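Local coordinates for nucleosome assembly protein 1, putative (Plasmodium falciparum, PDB 3FS3) that probably binds histones and chromatin as a nucleosome assembly chaperone of the NAP family, at residues A[135-146]-A[158-169]; A[119-128]-A[271-279]. All coordinates share one frame; numbering follows the deposited sequence.

Overall arrangement
Interaction 1 (135-146 with 158-169) pairs the first two strands of the four-stranded antiparallel sheet and packs helix 131-137 on the loop after strand 158-164; interaction 2 (119-128 with 271-279) sets the end of helix 114-120 and the short helix 123-126 against helix 260-289, which packs on that sheet. Both are partly buried, with centres about 13 Å and 9 Å from the chain centre. The first is rich in backbone hydrogen bonds and aromatic contacts and buries 1127 Å²; the second, without a hydrogen bond across it, buries 342 Å² and rests mainly on aliphatic contacts, with one amide against a methyl. Ile277, a partner of Val125 in interaction 2, also packs on Ile143 and Phe162 of interaction 1.

Interaction 1 of 2, residues A[135-146]-A[158-169]; sequences EILVYLNDIRCD and FILSFYFATNPF
Backbone bonds tie Tyr139-Asp146 to Ile159-Ala165. Arg144 and Ser161 bond both ways, and so do Asp146 and Ile159; Ala165 N adds a nearly straight bond to Tyr139 O (2.9 Å, 173°). Asn141 N gives Tyr163 O a 2.7 Å bond, whereas Asp142 N reaches the same oxygen only weakly, and Tyr163 N returns a bond to Asp142 O. Asn141 and Asp142 thus both face Tyr163, a classic beta bulge in the antiparallel hairpin that opens the sheet of the NAP domain.

Aromatic faces receive aliphatic carbons. Ile136 CG1 sits above the middle of the Phe169 ring, 3.5 Å from its centroid, with Tyr139 CE2 at that ring's edge. Leu140 CD1 lies over the Phe164 face, displaced toward the rim, 3.4 Å from the centroid. Asn167 CB covers one face of Tyr139; with CG set between backbone N and carbonyl carbon (chi1 71°), the amide turns back to its own loop, where OD1 accepts from Phe169 N in an Asx turn and ND2 donates to Ala165 O.

The face carrying Asp142, Arg144 and Asp146 is more polar. Arg144 CD lies 3.7 Å from Tyr163 CE2. Beyond it a bend at chi3 brings NH1 to Asp146 OD1 in a salt bridge (3.0 Å), on the syn side but well out of the carboxylate plane.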
loop_
_atom_site.group_PDB
_atom_site.type_symbol
_atom_site.label_atom_id
_atom_site.label_comp_id
_atom_site.label_asym_id
_atom_site.label_seq_id
_atom_site.Cartn_x
_atom_site.Cartn_y
_atom_site.Cartn_z
ATOM N N GLU A 135 -17.897 -26.997 8.818
ATOM C CA GLU A 135 -19.304 -27.342 8.963
ATOM C C GLU A 135 -20.124 -26.103 9.286
ATOM O O GLU A 135 -21.335 -26.082 9.082
ATOM C CB GLU A 135 -19.510 -28.427 10.033
ATOM C CG GLU A 135 -18.976 -28.119 11.414
ATOM C CD GLU A 135 -19.008 -29.345 12.318
ATOM O OE1 GLU A 135 -18.413 -30.382 11.940
ATOM O OE2 GLU A 135 -19.624 -29.279 13.404
ATOM N N ILE A 136 -19.460 -25.058 9.765
ATOM C CA ILE A 136 -20.165 -23.823 10.080
ATOM C C ILE A 136 -20.188 -22.900 8.850
ATOM O O ILE A 136 -21.220 -22.306 8.515
ATOM C CB ILE A 136 -19.501 -23.094 11.274
ATOM C CG1 ILE A 136 -19.451 -24.032 12.483
ATOM C CG2 ILE A 136 -20.310 -21.850 11.662
ATOM C CD1 ILE A 136 -18.680 -23.465 13.665
ATOM N N LEU A 137 -19.059 -22.822 8.157
ATOM C CA LEU A 137 -18.926 -21.956 6.995
ATOM C C LEU A 137 -19.817 -22.330 5.801
ATOM O O LEU A 137 -20.080 -21.497 4.932
ATOM C CB LEU A 137 -17.448 -21.889 6.580
ATOM C CG LEU A 137 -16.520 -21.204 7.594
ATOM C CD1 LEU A 137 -15.062 -21.432 7.192
ATOM C CD2 LEU A 137 -16.838 -19.692 7.664
ATOM N N VAL A 138 -20.289 -23.571 5.758
ATOM C CA VAL A 138 -21.164 -23.997 4.678
ATOM C C VAL A 138 -22.524 -23.291 4.778
ATOM O O VAL A 138 -23.313 -23.323 3.837
ATOM C CB VAL A 138 -21.398 -25.532 4.692
ATOM C CG1 VAL A 138 -20.072 -26.270 4.456
ATOM C CG2 VAL A 138 -22.027 -25.954 6.013
ATOM N N TYR A 139 -22.795 -22.663 5.918
ATOM C CA TYR A 139 -24.052 -21.941 6.115
ATOM C C TYR A 139 -23.909 -20.481 5.684
ATOM O O TYR A 139 -24.866 -19.713 5.727
ATOM C CB TYR A 139 -24.464 -21.998 7.589
ATOM C CG TYR A 139 -25.006 -23.347 8.001
ATOM C CD1 TYR A 139 -26.356 -23.653 7.829
ATOM C CD2 TYR A 139 -24.164 -24.343 8.508
ATOM C CE1 TYR A 139 -26.860 -24.912 8.145
ATOM C CE2 TYR A 139 -24.658 -25.617 8.825
ATOM C CZ TYR A 139 -26.010 -25.890 8.636
ATOM O OH TYR A 139 -26.519 -27.144 8.892
ATOM N N LEU A 140 -22.706 -20.105 5.263
ATOM C CA LEU A 140 -22.435 -18.737 4.844
ATOM C C LEU A 140 -23.237 -18.393 3.573
ATOM O O LEU A 140 -23.176 -19.116 2.576
ATOM C CB LEU A 140 -20.916 -18.586 4.632
ATOM C CG LEU A 140 -20.238 -17.231 4.871
ATOM C CD1 LEU A 140 -20.781 -16.578 6.133
ATOM C CD2 LEU A 140 -18.729 -17.424 4.971
ATOM N N ASN A 141 -24.028 -17.318 3.636
ATOM C CA ASN A 141 -24.840 -16.877 2.496
ATOM C C ASN A 141 -24.190 -15.722 1.761
ATOM O O ASN A 141 -24.347 -15.578 0.549
ATOM C CB ASN A 141 -26.232 -16.404 2.934
ATOM C CG ASN A 141 -27.260 -17.523 2.965
ATOM O OD1 ASN A 141 -27.036 -18.609 2.426
ATOM N ND2 ASN A 141 -28.402 -17.255 3.582
ATOM N N ASP A 142 -23.463 -14.884 2.490
ATOM C CA ASP A 142 -22.860 -13.739 1.841
ATOM C C ASP A 142 -21.871 -13.017 2.737
ATOM O O ASP A 142 -21.986 -13.043 3.966
ATOM C CB ASP A 142 -23.980 -12.785 1.411
ATOM C CG ASP A 142 -23.506 -11.689 0.467
ATOM O OD1 ASP A 142 -22.574 -11.926 -0.329
ATOM O OD2 ASP A 142 -24.093 -10.588 0.507
ATOM N N ILE A 143 -20.886 -12.394 2.101
ATOM C CA ILE A 143 -19.868 -11.609 2.786
ATOM C C ILE A 143 -19.889 -10.265 2.078
ATOM O O ILE A 143 -19.789 -10.206 0.850
ATOM C CB ILE A 143 -18.456 -12.210 2.644
ATOM C CG1 ILE A 143 -18.430 -13.639 3.180
ATOM C CG2 ILE A 143 -17.456 -11.360 3.432
ATOM C CD1 ILE A 143 -17.044 -14.272 3.123
ATOM N N ARG A 144 -20.037 -9.191 2.848
ATOM C CA ARG A 144 -20.090 -7.847 2.282
ATOM C C ARG A 144 -19.215 -6.865 3.047
ATOM O O ARG A 144 -18.911 -7.068 4.222
ATOM C CB ARG A 144 -21.536 -7.326 2.281
ATOM C CG ARG A 144 -22.499 -8.162 1.445
ATOM C CD ARG A 144 -23.966 -7.737 1.612
ATOM N NE ARG A 144 -24.253 -6.408 1.070
ATOM C CZ ARG A 144 -24.127 -5.270 1.747
ATOM N NH1 ARG A 144 -23.719 -5.286 3.009
ATOM N NH2 ARG A 144 -24.412 -4.111 1.163
ATOM N N CYS A 145 -18.808 -5.802 2.364
ATOM C CA CYS A 145 -17.995 -4.759 2.972
ATOM C C CYS A 145 -18.742 -3.434 2.828
ATOM O O CYS A 145 -19.252 -3.111 1.755
ATOM C CB CYS A 145 -16.637 -4.659 2.285
ATOM S SG CYS A 145 -15.587 -3.323 2.934
ATOM N N ASP A 146 -18.809 -2.682 3.919
ATOM C CA ASP A 146 -19.488 -1.393 3.936
ATOM C C ASP A 146 -18.641 -0.352 4.649
ATOM O O ASP A 146 -17.809 -0.689 5.496
ATOM C CB ASP A 146 -20.825 -1.502 4.676
ATOM C CG ASP A 146 -21.899 -2.160 3.854
ATOM O OD1 ASP A 146 -22.749 -2.862 4.448
ATOM O OD2 ASP A 146 -21.908 -1.965 2.620
ATOM N N PHE A 158 -14.057 0.694 7.774
ATOM C CA PHE A 158 -14.945 -0.224 7.072
ATOM C C PHE A 158 -15.478 -1.333 7.974
ATOM O O PHE A 158 -14.934 -1.606 9.045
ATOM C CB PHE A 158 -14.220 -0.828 5.865
ATOM C CG PHE A 158 -13.064 -1.718 6.230
ATOM C CD1 PHE A 158 -13.253 -3.081 6.425
ATOM C CD2 PHE A 158 -11.786 -1.194 6.384
ATOM C CE1 PHE A 158 -12.188 -3.907 6.762
ATOM C CE2 PHE A 158 -10.717 -2.016 6.723
ATOM C CZ PHE A 158 -10.923 -3.377 6.912
ATOM N N ILE A 159 -16.554 -1.970 7.532
ATOM C CA ILE A 159 -17.159 -3.042 8.301
ATOM C C ILE A 159 -17.453 -4.253 7.427
ATOM O O ILE A 159 -18.115 -4.142 6.396
ATOM C CB ILE A 159 -18.448 -2.535 9.007
ATOM C CG1 ILE A 159 -19.221 -3.699 9.628
ATOM C CG2 ILE A 159 -19.296 -1.736 8.041
ATOM C CD1 ILE A 159 -20.247 -4.320 8.709
ATOM N N LEU A 160 -16.932 -5.408 7.837
ATOM C CA LEU A 160 -17.140 -6.657 7.110
ATOM C C LEU A 160 -18.327 -7.416 7.703
ATOM O O LEU A 160 -18.394 -7.621 8.911
ATOM C CB LEU A 160 -15.889 -7.528 7.199
ATOM C CG LEU A 160 -14.626 -7.007 6.522
ATOM C CD1 LEU A 160 -13.480 -7.971 6.823
ATOM C CD2 LEU A 160 -14.855 -6.863 5.013
ATOM N N SER A 161 -19.265 -7.831 6.860
ATOM C CA SER A 161 -20.434 -8.562 7.344
ATOM C C SER A 161 -20.508 -9.965 6.760
ATOM O O SER A 161 -20.341 -10.157 5.558
ATOM C CB SER A 161 -21.722 -7.805 7.007
ATOM O OG SER A 161 -21.763 -6.551 7.663
ATOM N N PHE A 162 -20.753 -10.935 7.632
ATOM C CA PHE A 162 -20.864 -12.339 7.260
ATOM C C PHE A 162 -22.306 -12.784 7.535
ATOM O O PHE A 162 -22.722 -12.904 8.690
ATOM C CB PHE A 162 -19.873 -13.162 8.087
ATOM C CG PHE A 162 -18.430 -12.778 7.860
ATOM C CD1 PHE A 162 -17.596 -13.573 7.079
ATOM C CD2 PHE A 162 -17.920 -11.603 8.397
ATOM C CE1 PHE A 162 -16.274 -13.201 6.837
ATOM C CE2 PHE A 162 -16.600 -11.220 8.163
ATOM C CZ PHE A 162 -15.774 -12.025 7.378
ATOM N N TYR A 163 -23.065 -13.009 6.467
ATOM C CA TYR A 163 -24.458 -13.410 6.589
ATOM C C TYR A 163 -24.581 -14.926 6.616
ATOM O O TYR A 163 -24.068 -15.618 5.735
ATOM C CB TYR A 163 -25.264 -12.829 5.424
ATOM C CG TYR A 163 -25.285 -11.315 5.413
ATOM C CD1 TYR A 163 -26.404 -10.602 5.853
ATOM C CD2 TYR A 163 -24.166 -10.591 5.000
ATOM C CE1 TYR A 163 -26.403 -9.202 5.885
ATOM C CE2 TYR A 163 -24.156 -9.204 5.029
ATOM C CZ TYR A 163 -25.273 -8.515 5.476
ATOM O OH TYR A 163 -25.229 -7.142 5.540
ATOM N N PHE A 164 -25.267 -15.439 7.630
ATOM C CA PHE A 164 -25.426 -16.879 7.777
ATOM C C PHE A 164 -26.883 -17.311 7.712
ATOM O O PHE A 164 -27.773 -16.623 8.218
ATOM C CB PHE A 164 -24.846 -17.331 9.121
ATOM C CG PHE A 164 -23.351 -17.277 9.190
ATOM C CD1 PHE A 164 -22.589 -18.401 8.885
ATOM C CD2 PHE A 164 -22.703 -16.112 9.582
ATOM C CE1 PHE A 164 -21.208 -18.370 8.977
ATOM C CE2 PHE A 164 -21.317 -16.071 9.675
ATOM C CZ PHE A 164 -20.567 -17.204 9.373
ATOM N N ALA A 165 -27.123 -18.458 7.089
ATOM C CA ALA A 165 -28.470 -18.994 7.016
ATOM C C ALA A 165 -28.733 -19.577 8.398
ATOM O O ALA A 165 -27.804 -19.763 9.186
ATOM C CB ALA A 165 -28.545 -20.090 5.959
ATOM N N THR A 166 -29.997 -19.838 8.699
ATOM C CA THR A 166 -30.369 -20.434 9.969
ATOM C C THR A 166 -29.447 -21.631 10.087
ATOM O O THR A 166 -29.269 -22.375 9.122
ATOM C CB THR A 166 -31.818 -20.920 9.934
ATOM O OG1 THR A 166 -32.675 -19.799 9.689
ATOM C CG2 THR A 166 -32.192 -21.591 11.255
ATOM N N ASN A 167 -28.858 -21.814 11.262
ATOM C CA ASN A 167 -27.907 -22.890 11.446
ATOM C C ASN A 167 -27.922 -23.389 12.892
ATOM O O ASN A 167 -28.365 -22.690 13.791
ATOM C CB ASN A 167 -26.519 -22.381 11.052
ATOM C CG ASN A 167 -25.974 -21.386 12.047
ATOM O OD1 ASN A 167 -25.528 -21.768 13.125
ATOM N ND2 ASN A 167 -26.026 -20.097 11.704
ATOM N N PRO A 168 -27.428 -24.614 13.127
ATOM C CA PRO A 168 -27.395 -25.213 14.465
ATOM C C PRO A 168 -26.232 -24.805 15.363
ATOM O O PRO A 168 -26.067 -25.348 16.458
ATOM C CB PRO A 168 -27.396 -26.710 14.155
ATOM C CG PRO A 168 -26.538 -26.772 12.916
ATOM C CD PRO A 168 -27.025 -25.589 12.096
ATOM N N PHE A 169 -25.439 -23.838 14.920
ATOM C CA PHE A 169 -24.277 -23.409 15.693
ATOM C C PHE A 169 -24.493 -22.137 16.502
ATOM O O PHE A 169 -24.124 -22.075 17.674
ATOM C CB PHE A 169 -23.088 -23.254 14.750
ATOM C CG PHE A 169 -22.696 -24.534 14.091
ATOM C CD1 PHE A 169 -21.971 -25.498 14.794
ATOM C CD2 PHE A 169 -23.095 -24.806 12.790
ATOM C CE1 PHE A 169 -21.650 -26.725 14.208
ATOM C CE2 PHE A 169 -22.779 -26.030 12.192
ATOM C CZ PHE A 169 -22.053 -26.993 12.907
#

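Interaction 2 of 2, residues A[119-128]-A[271-279]; sequences LRNNNTVSHV and YEVALTIKE
Thr276 and Asn122 meet because each sends a branch anti to its own backbone nitrogen: CG2 in Thr276, and CG in Asn122 (chi1 169°). The two side chains meet head-on, and the Thr276 methyl ends up against the Asn122 amide, nearer ND2 than OD1. Asn122 is the N-cap of the short helix 123-126. Its OD1 accepts from Val125 N at 2.9 Å, an almost straight bond (177°) whose donor is somewhat tilted from the amide carbonyl plane. This bond ties the amide to the first turn of the helix, and the capped helix start packs on the long helix 260-289 of the NAP fold.

Next to this the packing is apolar. Val125 CG2 lies alongside Thr276, the two side chains running antiparallel, with 3.8 Å between Val125 CG2 and Thr276 CG2; the same Val125 methyl reaches Ile277 CG1 at 4.2 Å. One helical turn earlier along 271-279, Val273 meets Val128 tip to tip, their CG2 methyls 4.2 Å apart. Ile281 of helix 260-289 continues this surface against Leu119 and Asn122, and Phe240 lies against Val273.

Nearer the exposed Glu272, Thr124 turns CG2 to the long helix, 3.7 Å from Glu272 OE2 and 3.6 Å from Thr276 OG1. The Thr276 hydroxyl is engaged within its own helix: with OG1 beside the backbone N, it donates to Glu272 O at 2.9 Å. That carbonyl also accepts the helical bond from Thr276 N, the two donors arriving from opposite faces of its plane, with OG1 tilted 30° out of it.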
loop_
_atom_site.group_PDB
_atom_site.type_symbol
_atom_site.label_atom_id
_atom_site.label_comp_id
_atom_site.label_asym_id
_atom_site.label_seq_id
_atom_site.Cartn_x
_atom_site.Cartn_y
_atom_site.Cartn_z
ATOM N N LEU A 119 -13.060 -19.029 0.109
ATOM C CA LEU A 119 -12.145 -18.736 1.217
ATOM C C LEU A 119 -11.000 -19.755 1.285
ATOM O O LEU A 119 -9.846 -19.387 1.505
ATOM C CB LEU A 119 -12.900 -18.736 2.549
ATOM C CG LEU A 119 -13.941 -17.642 2.798
ATOM C CD1 LEU A 119 -14.750 -17.979 4.040
ATOM C CD2 LEU A 119 -13.250 -16.300 2.959
ATOM N N ARG A 120 -11.326 -21.029 1.096
ATOM C CA ARG A 120 -10.323 -22.094 1.127
ATOM C C ARG A 120 -9.260 -21.897 0.054
ATOM O O ARG A 120 -8.075 -22.096 0.314
ATOM C CB ARG A 120 -10.980 -23.466 0.922
ATOM C CG ARG A 120 -11.381 -24.183 2.203
ATOM C CD ARG A 120 -10.158 -24.469 3.058
ATOM N NE ARG A 120 -10.456 -25.357 4.179
ATOM C CZ ARG A 120 -9.664 -25.500 5.238
ATOM N NH1 ARG A 120 -8.535 -24.808 5.307
ATOM N NH2 ARG A 120 -10.001 -26.324 6.224
ATOM N N ASN A 121 -9.688 -21.502 -1.142
ATOM C CA ASN A 121 -8.776 -21.289 -2.258
ATOM C C ASN A 121 -7.902 -20.040 -2.171
ATOM O O ASN A 121 -7.182 -19.716 -3.116
ATOM C CB ASN A 121 -9.546 -21.292 -3.584
ATOM C CG ASN A 121 -10.121 -22.662 -3.919
ATOM O OD1 ASN A 121 -9.520 -23.684 -3.599
ATOM N ND2 ASN A 121 -11.278 -22.687 -4.572
ATOM N N ASN A 122 -7.969 -19.325 -1.054
ATOM C CA ASN A 122 -7.126 -18.144 -0.867
ATOM C C ASN A 122 -6.137 -18.488 0.241
ATOM O O ASN A 122 -6.534 -18.735 1.378
ATOM C CB ASN A 122 -7.962 -16.921 -0.481
ATOM C CG ASN A 122 -7.110 -15.755 -0.010
ATOM O OD1 ASN A 122 -6.501 -15.811 1.058
ATOM N ND2 ASN A 122 -7.060 -14.692 -0.806
ATOM N N ASN A 123 -4.851 -18.507 -0.101
ATOM C CA ASN A 123 -3.788 -18.857 0.843
ATOM C C ASN A 123 -3.896 -18.215 2.218
ATOM O O ASN A 123 -3.989 -18.916 3.225
ATOM C CB ASN A 123 -2.419 -18.523 0.249
ATOM C CG ASN A 123 -2.219 -19.129 -1.126
ATOM O OD1 ASN A 123 -2.605 -20.273 -1.377
ATOM N ND2 ASN A 123 -1.599 -18.369 -2.025
ATOM N N THR A 124 -3.873 -16.885 2.253
ATOM C CA THR A 124 -3.948 -16.130 3.502
ATOM C C THR A 124 -5.118 -16.536 4.400
ATOM O O THR A 124 -4.926 -16.826 5.583
ATOM C CB THR A 124 -4.046 -14.612 3.228
ATOM O OG1 THR A 124 -2.938 -14.200 2.420
ATOM C CG2 THR A 124 -4.017 -13.831 4.524
ATOM N N VAL A 125 -6.325 -16.553 3.840
ATOM C CA VAL A 125 -7.516 -16.911 4.608
ATOM C C VAL A 125 -7.585 -18.396 4.930
ATOM O O VAL A 125 -8.071 -18.785 5.993
ATOM C CB VAL A 125 -8.807 -16.533 3.856
ATOM C CG1 VAL A 125 -10.029 -16.996 4.655
ATOM C CG2 VAL A 125 -8.848 -15.029 3.615
ATOM N N SER A 126 -7.103 -19.226 4.012
ATOM C CA SER A 126 -7.131 -20.663 4.221
ATOM C C SER A 126 -6.353 -21.064 5.471
ATOM O O SER A 126 -6.672 -22.070 6.105
ATOM C CB SER A 126 -6.552 -21.394 3.008
ATOM O OG SER A 126 -6.710 -22.796 3.157
ATOM N N HIS A 127 -5.348 -20.271 5.830
ATOM C CA HIS A 127 -4.527 -20.571 7.003
ATOM C C HIS A 127 -5.246 -20.450 8.341
ATOM O O HIS A 127 -4.827 -21.066 9.320
ATOM C CB HIS A 127 -3.276 -19.687 7.013
ATOM C CG HIS A 127 -2.326 -19.984 5.897
ATOM N ND1 HIS A 127 -1.270 -19.159 5.577
ATOM C CD2 HIS A 127 -2.283 -21.010 5.014
ATOM C CE1 HIS A 127 -0.618 -19.663 4.545
ATOM N NE2 HIS A 127 -1.213 -20.785 4.184
ATOM N N VAL A 128 -6.319 -19.666 8.396
ATOM C CA VAL A 128 -7.052 -19.522 9.645
ATOM C C VAL A 128 -8.354 -20.326 9.678
ATOM O O VAL A 128 -9.146 -20.198 10.614
ATOM C CB VAL A 128 -7.343 -18.036 9.960
ATOM C CG1 VAL A 128 -6.037 -17.318 10.256
ATOM C CG2 VAL A 128 -8.057 -17.366 8.789
ATOM N N TYR A 271 -5.811 -8.207 10.801
ATOM C CA TYR A 271 -6.028 -7.157 9.826
ATOM C C TYR A 271 -5.676 -7.665 8.432
ATOM O O TYR A 271 -6.283 -7.260 7.441
ATOM C CB TYR A 271 -5.167 -5.942 10.154
ATOM C CG TYR A 271 -5.447 -4.763 9.261
ATOM C CD1 TYR A 271 -6.658 -4.077 9.342
ATOM C CD2 TYR A 271 -4.516 -4.348 8.309
ATOM C CE1 TYR A 271 -6.936 -3.006 8.494
ATOM C CE2 TYR A 271 -4.786 -3.274 7.457
ATOM C CZ TYR A 271 -5.995 -2.612 7.555
ATOM O OH TYR A 271 -6.274 -1.560 6.712
ATOM N N GLU A 272 -4.692 -8.556 8.360
ATOM C CA GLU A 272 -4.268 -9.105 7.079
ATOM C C GLU A 272 -5.409 -9.934 6.503
ATOM O O GLU A 272 -5.700 -9.878 5.308
ATOM C CB GLU A 272 -3.027 -9.981 7.260
ATOM C CG GLU A 272 -2.205 -10.154 5.991
ATOM C CD GLU A 272 -1.107 -11.187 6.143
ATOM O OE1 GLU A 272 -0.435 -11.200 7.195
ATOM O OE2 GLU A 272 -0.908 -11.985 5.201
ATOM N N VAL A 273 -6.055 -10.711 7.361
ATOM C CA VAL A 273 -7.175 -11.540 6.928
ATOM C C VAL A 273 -8.326 -10.658 6.450
ATOM O O VAL A 273 -8.883 -10.881 5.380
ATOM C CB VAL A 273 -7.688 -12.432 8.074
ATOM C CG1 VAL A 273 -8.969 -13.135 7.653
ATOM C CG2 VAL A 273 -6.620 -13.451 8.452
ATOM N N ALA A 274 -8.662 -9.651 7.250
ATOM C CA ALA A 274 -9.752 -8.739 6.931
ATOM C C ALA A 274 -9.527 -8.051 5.602
ATOM O O ALA A 274 -10.453 -7.895 4.804
ATOM C CB ALA A 274 -9.890 -7.702 8.024
ATOM N N LEU A 275 -8.289 -7.637 5.377
ATOM C CA LEU A 275 -7.918 -6.948 4.156
ATOM C C LEU A 275 -8.075 -7.866 2.946
ATOM O O LEU A 275 -8.506 -7.436 1.882
ATOM C CB LEU A 275 -6.470 -6.466 4.256
ATOM C CG LEU A 275 -6.104 -5.275 3.373
ATOM C CD1 LEU A 275 -6.842 -4.031 3.865
ATOM C CD2 LEU A 275 -4.605 -5.042 3.429
ATOM N N THR A 276 -7.717 -9.132 3.118
ATOM C CA THR A 276 -7.813 -10.100 2.038
ATOM C C THR A 276 -9.272 -10.357 1.675
ATOM O O THR A 276 -9.613 -10.478 0.499
ATOM C CB THR A 276 -7.148 -11.432 2.427
ATOM O OG1 THR A 276 -5.769 -11.201 2.737
ATOM C CG2 THR A 276 -7.237 -12.430 1.289
ATOM N N ILE A 277 -10.129 -10.442 2.685
ATOM C CA ILE A 277 -11.543 -10.678 2.441
ATOM C C ILE A 277 -12.128 -9.474 1.727
ATOM O O ILE A 277 -12.846 -9.606 0.743
ATOM C CB ILE A 277 -12.310 -10.914 3.762
ATOM C CG1 ILE A 277 -11.916 -12.275 4.345
ATOM C CG2 ILE A 277 -13.823 -10.824 3.517
ATOM C CD1 ILE A 277 -12.592 -12.616 5.659
ATOM N N LYS A 278 -11.790 -8.295 2.230
ATOM C CA LYS A 278 -12.267 -7.038 1.679
ATOM C C LYS A 278 -11.808 -6.753 0.254
ATOM O O LYS A 278 -12.613 -6.420 -0.609
ATOM C CB LYS A 278 -11.821 -5.892 2.597
ATOM C CG LYS A 278 -11.952 -4.496 2.010
ATOM C CD LYS A 278 -11.631 -3.448 3.073
ATOM C CE LYS A 278 -11.776 -2.028 2.543
ATOM N NZ LYS A 278 -10.716 -1.682 1.550
ATOM N N GLU A 279 -10.515 -6.898 0.003
ATOM C CA GLU A 279 -9.973 -6.586 -1.315
ATOM C C GLU A 279 -9.844 -7.744 -2.293
ATOM O O GLU A 279 -9.736 -7.524 -3.496
ATOM C CB GLU A 279 -8.604 -5.928 -1.157
ATOM C CG GLU A 279 -8.578 -4.797 -0.155
ATOM C CD GLU A 279 -7.265 -4.048 -0.169
ATOM O OE1 GLU A 279 -6.211 -4.688 0.044
ATOM O OE2 GLU A 279 -7.288 -2.818 -0.398
#